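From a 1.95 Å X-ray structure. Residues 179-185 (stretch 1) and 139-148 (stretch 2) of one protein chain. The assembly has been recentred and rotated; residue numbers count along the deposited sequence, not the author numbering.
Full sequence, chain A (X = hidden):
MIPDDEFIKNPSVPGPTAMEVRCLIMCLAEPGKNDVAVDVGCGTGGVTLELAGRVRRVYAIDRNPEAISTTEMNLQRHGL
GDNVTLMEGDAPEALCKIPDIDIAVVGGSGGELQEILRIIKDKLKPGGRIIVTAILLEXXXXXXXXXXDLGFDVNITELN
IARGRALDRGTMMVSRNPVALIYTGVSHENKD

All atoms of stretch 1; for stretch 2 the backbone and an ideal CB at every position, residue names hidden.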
# COMPACT_ATOMS: atom_id res chain seq x y z
N VAL A 179 4.80 -3.71 -7.40
CA VAL A 179 5.95 -4.26 -8.08
C VAL A 179 7.06 -4.41 -7.05
O VAL A 179 7.26 -3.52 -6.20
CB VAL A 179 6.44 -3.31 -9.21
CG1 VAL A 179 7.71 -3.87 -9.87
CG2 VAL A 179 5.34 -3.12 -10.24
N ALA A 180 7.73 -5.55 -7.06
CA ALA A 180 8.83 -5.78 -6.13
C ALA A 180 10.17 -5.75 -6.89
O ALA A 180 10.25 -6.12 -8.07
CB ALA A 180 8.66 -7.12 -5.42
N LEU A 181 11.20 -5.24 -6.23
CA LEU A 181 12.53 -5.19 -6.82
C LEU A 181 13.42 -6.05 -5.94
O LEU A 181 13.56 -5.78 -4.74
CB LEU A 181 13.08 -3.76 -6.88
CG LEU A 181 12.35 -2.75 -7.76
CD1 LEU A 181 13.07 -1.42 -7.68
CD2 LEU A 181 12.27 -3.24 -9.20
N ILE A 182 13.91 -7.16 -6.50
CA ILE A 182 14.80 -8.07 -5.80
C ILE A 182 16.20 -7.71 -6.31
O ILE A 182 16.48 -7.82 -7.50
CB ILE A 182 14.44 -9.56 -6.08
CG1 ILE A 182 13.06 -9.88 -5.53
CG2 ILE A 182 15.47 -10.49 -5.44
CD1 ILE A 182 11.93 -9.46 -6.42
N TYR A 183 17.08 -7.25 -5.41
CA TYR A 183 18.41 -6.84 -5.83
C TYR A 183 19.54 -7.40 -4.97
O TYR A 183 19.35 -7.69 -3.78
CB TYR A 183 18.48 -5.31 -5.92
CG TYR A 183 18.15 -4.60 -4.63
CD1 TYR A 183 19.18 -4.13 -3.80
CD2 TYR A 183 16.83 -4.48 -4.18
CE1 TYR A 183 18.91 -3.56 -2.57
CE2 TYR A 183 16.56 -3.91 -2.94
CZ TYR A 183 17.60 -3.47 -2.14
OH TYR A 183 17.34 -2.95 -0.89
N THR A 184 20.71 -7.52 -5.59
CA THR A 184 21.91 -8.08 -4.95
C THR A 184 22.83 -7.12 -4.18
O THR A 184 22.68 -5.89 -4.25
CB THR A 184 22.76 -8.89 -5.98
OG1 THR A 184 23.20 -8.02 -7.03
CG2 THR A 184 21.95 -10.03 -6.59
N GLY A 185 23.81 -7.73 -3.50
CA GLY A 185 24.80 -7.03 -2.67
C GLY A 185 25.72 -5.97 -3.26
O GLY A 185 25.57 -5.55 -4.41
N UNK A 139 7.76 -15.23 -8.92
CA UNK A 139 9.02 -14.61 -9.29
C UNK A 139 9.72 -13.98 -8.07
O UNK A 139 10.93 -14.03 -7.98
CB UNK A 139 8.78 -13.55 -10.37
N UNK A 140 8.94 -13.40 -7.15
CA UNK A 140 9.53 -12.76 -5.97
C UNK A 140 10.25 -13.81 -5.13
O UNK A 140 11.38 -13.60 -4.68
CB UNK A 140 8.46 -12.05 -5.14
N UNK A 141 9.59 -14.95 -4.94
CA UNK A 141 10.16 -16.04 -4.16
C UNK A 141 11.36 -16.62 -4.91
O UNK A 141 12.44 -16.76 -4.35
CB UNK A 141 9.11 -17.12 -3.89
N UNK A 142 11.15 -16.95 -6.18
CA UNK A 142 12.18 -17.53 -7.04
C UNK A 142 13.47 -16.70 -7.11
O UNK A 142 14.55 -17.24 -6.92
CB UNK A 142 11.62 -17.71 -8.45
N UNK A 143 13.33 -15.39 -7.34
CA UNK A 143 14.47 -14.48 -7.44
C UNK A 143 15.31 -14.54 -6.16
O UNK A 143 16.54 -14.62 -6.21
CB UNK A 143 13.99 -13.05 -7.70
N UNK A 144 14.63 -14.55 -5.03
CA UNK A 144 15.28 -14.60 -3.72
C UNK A 144 16.06 -15.90 -3.52
O UNK A 144 17.26 -15.86 -3.30
CB UNK A 144 14.24 -14.44 -2.61
N UNK A 145 15.37 -17.04 -3.61
CA UNK A 145 16.01 -18.34 -3.44
C UNK A 145 17.20 -18.47 -4.40
O UNK A 145 18.32 -18.69 -3.97
CB UNK A 145 15.00 -19.47 -3.67
N UNK A 146 16.95 -18.26 -5.69
CA UNK A 146 18.01 -18.36 -6.67
C UNK A 146 19.21 -17.50 -6.37
O UNK A 146 20.33 -17.99 -6.35
CB UNK A 146 17.47 -17.99 -8.05
N UNK A 147 18.98 -16.22 -6.10
CA UNK A 147 20.09 -15.33 -5.82
C UNK A 147 20.83 -15.70 -4.55
O UNK A 147 22.04 -15.52 -4.48
CB UNK A 147 19.59 -13.89 -5.72
N UNK A 148 20.12 -16.22 -3.55
CA UNK A 148 20.79 -16.65 -2.31
C UNK A 148 21.67 -17.84 -2.62
O UNK A 148 22.84 -17.88 -2.24
CB UNK A 148 19.78 -17.00 -1.22

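Strand 179-183 and helix 139-148 run nearly parallel, 7° between their directions, with axes 8.8 Å apart at closest approach. The strand turns Ala 180 and Ile 182 toward the helix and Val 179, Leu 181 and Tyr 183 away, so the face it offers is a methyl at Ala 180 and a branched aliphatic chain at Ile 182, with the CG2 of Thr 184 just beyond.

Position 139 has its CB sideways, with nothing of the strand within 5.5 Å, so many residues would do. It is Thr 139, whose backbone O accepts a 2.8 Å hydrogen bond from the backbone N of position 143.

At position 140 the CB is again sideways, but 4.5 Å from Ile 182 CD1 and 4.9 Å from Ala 180 CB. A long chain with an apolar stem would suit: leucine, methionine, or lysine or arginine with the charge carried onward. The deposited Lys 140 runs m, t, t, t, an extended stem that brings its CE to 3.7 Å from Ala 180 CB, while its CA lies 4.1 Å from Ile 182 CD1. Its NZ is hydrogen-bonded elsewhere in the structure.

Position 141 points away and position 142 is out of reach, so the strand constrains neither; they are Phe 141 and Glu 142.

Position 143 is the tight point. Its CB faces the strand, its CA is 6.6 Å from the CA of Ile 182, and the ideal CB is already 3.7 Å from Ile 182 CG2. A small residue, alanine, glycine or perhaps serine, would suit. Ala 143 makes that methyl-to-methyl contact, CB to CG2 of Ile 182, at 3.7 Å.

At position 144 the CA-to-CB bond points sideways, and the ideal CB lies 5.0 Å from Ile 182 CG2, which favours a flexible apolar chain such as leucine or methionine. It holds selenomethionine, Met 144, whose CG packs 4.3 Å from Ile 182 CG2.

Positions 145 and 146 are out of reach: Glu 145 and Cys 146.

Position 147 points toward the strand again. Its ideal CB is 4.6 Å from Thr 184 CG2 and 5.3 Å from Ile 182 CG2, a gap between two methyls that a leucine, isoleucine or methionine could fill. Leu 147, m and t, sets CD1 between them, 3.9 Å from Ile 182 CG2 and 3.8 Å from Thr 184 CG2, and its CD2 3.5 Å from Thr 184 CG2.

Position 148 is out of reach; it is Arg 148.

The rule is spacing: 140, 143 and 147 meet 180, 182 and 184, and no hydrogen bond crosses.

Stretch 2, residues 139-148: TKFEAMECLR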
# COMPACT_ATOMS: atom_id res chain seq x y z
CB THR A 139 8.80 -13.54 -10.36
OG1 THR A 139 8.00 -14.11 -11.41
CG2 THR A 139 10.10 -13.04 -10.92
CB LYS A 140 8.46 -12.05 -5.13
CG LYS A 140 7.85 -10.83 -5.79
CD LYS A 140 6.63 -10.33 -5.05
CE LYS A 140 5.79 -9.42 -5.96
NZ LYS A 140 4.47 -9.08 -5.37
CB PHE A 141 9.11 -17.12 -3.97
CG PHE A 141 9.61 -18.32 -3.22
CD1 PHE A 141 9.66 -18.31 -1.83
CD2 PHE A 141 10.04 -19.47 -3.91
CE1 PHE A 141 10.13 -19.42 -1.12
CE2 PHE A 141 10.51 -20.58 -3.21
CZ PHE A 141 10.56 -20.56 -1.82
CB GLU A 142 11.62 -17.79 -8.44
CG GLU A 142 12.44 -18.77 -9.26
CD GLU A 142 12.59 -20.12 -8.55
OE1 GLU A 142 11.66 -20.54 -7.81
OE2 GLU A 142 13.66 -20.76 -8.73
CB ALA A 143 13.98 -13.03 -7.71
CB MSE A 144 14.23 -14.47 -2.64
CG MSE A 144 13.50 -13.14 -2.68
SE MSE A 144 14.30 -11.93 -1.47
CE MSE A 144 13.25 -12.46 0.06
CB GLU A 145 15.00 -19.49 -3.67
CG GLU A 145 15.59 -20.92 -3.44
CD GLU A 145 14.54 -22.05 -3.38
OE1 GLU A 145 13.84 -22.29 -4.40
OE2 GLU A 145 14.43 -22.71 -2.31
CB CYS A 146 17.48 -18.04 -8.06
SG CYS A 146 16.50 -19.39 -8.72
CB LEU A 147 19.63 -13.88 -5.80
CG LEU A 147 19.42 -13.25 -7.18
CD1 LEU A 147 18.71 -11.93 -7.05
CD2 LEU A 147 20.76 -13.08 -7.88
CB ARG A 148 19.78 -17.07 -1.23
CG ARG A 148 19.58 -16.04 -0.15
CD ARG A 148 18.50 -16.47 0.81
NE ARG A 148 17.74 -15.33 1.31
CZ ARG A 148 17.01 -15.36 2.43
NH1 ARG A 148 16.96 -16.48 3.15
NH2 ARG A 148 16.37 -14.27 2.83
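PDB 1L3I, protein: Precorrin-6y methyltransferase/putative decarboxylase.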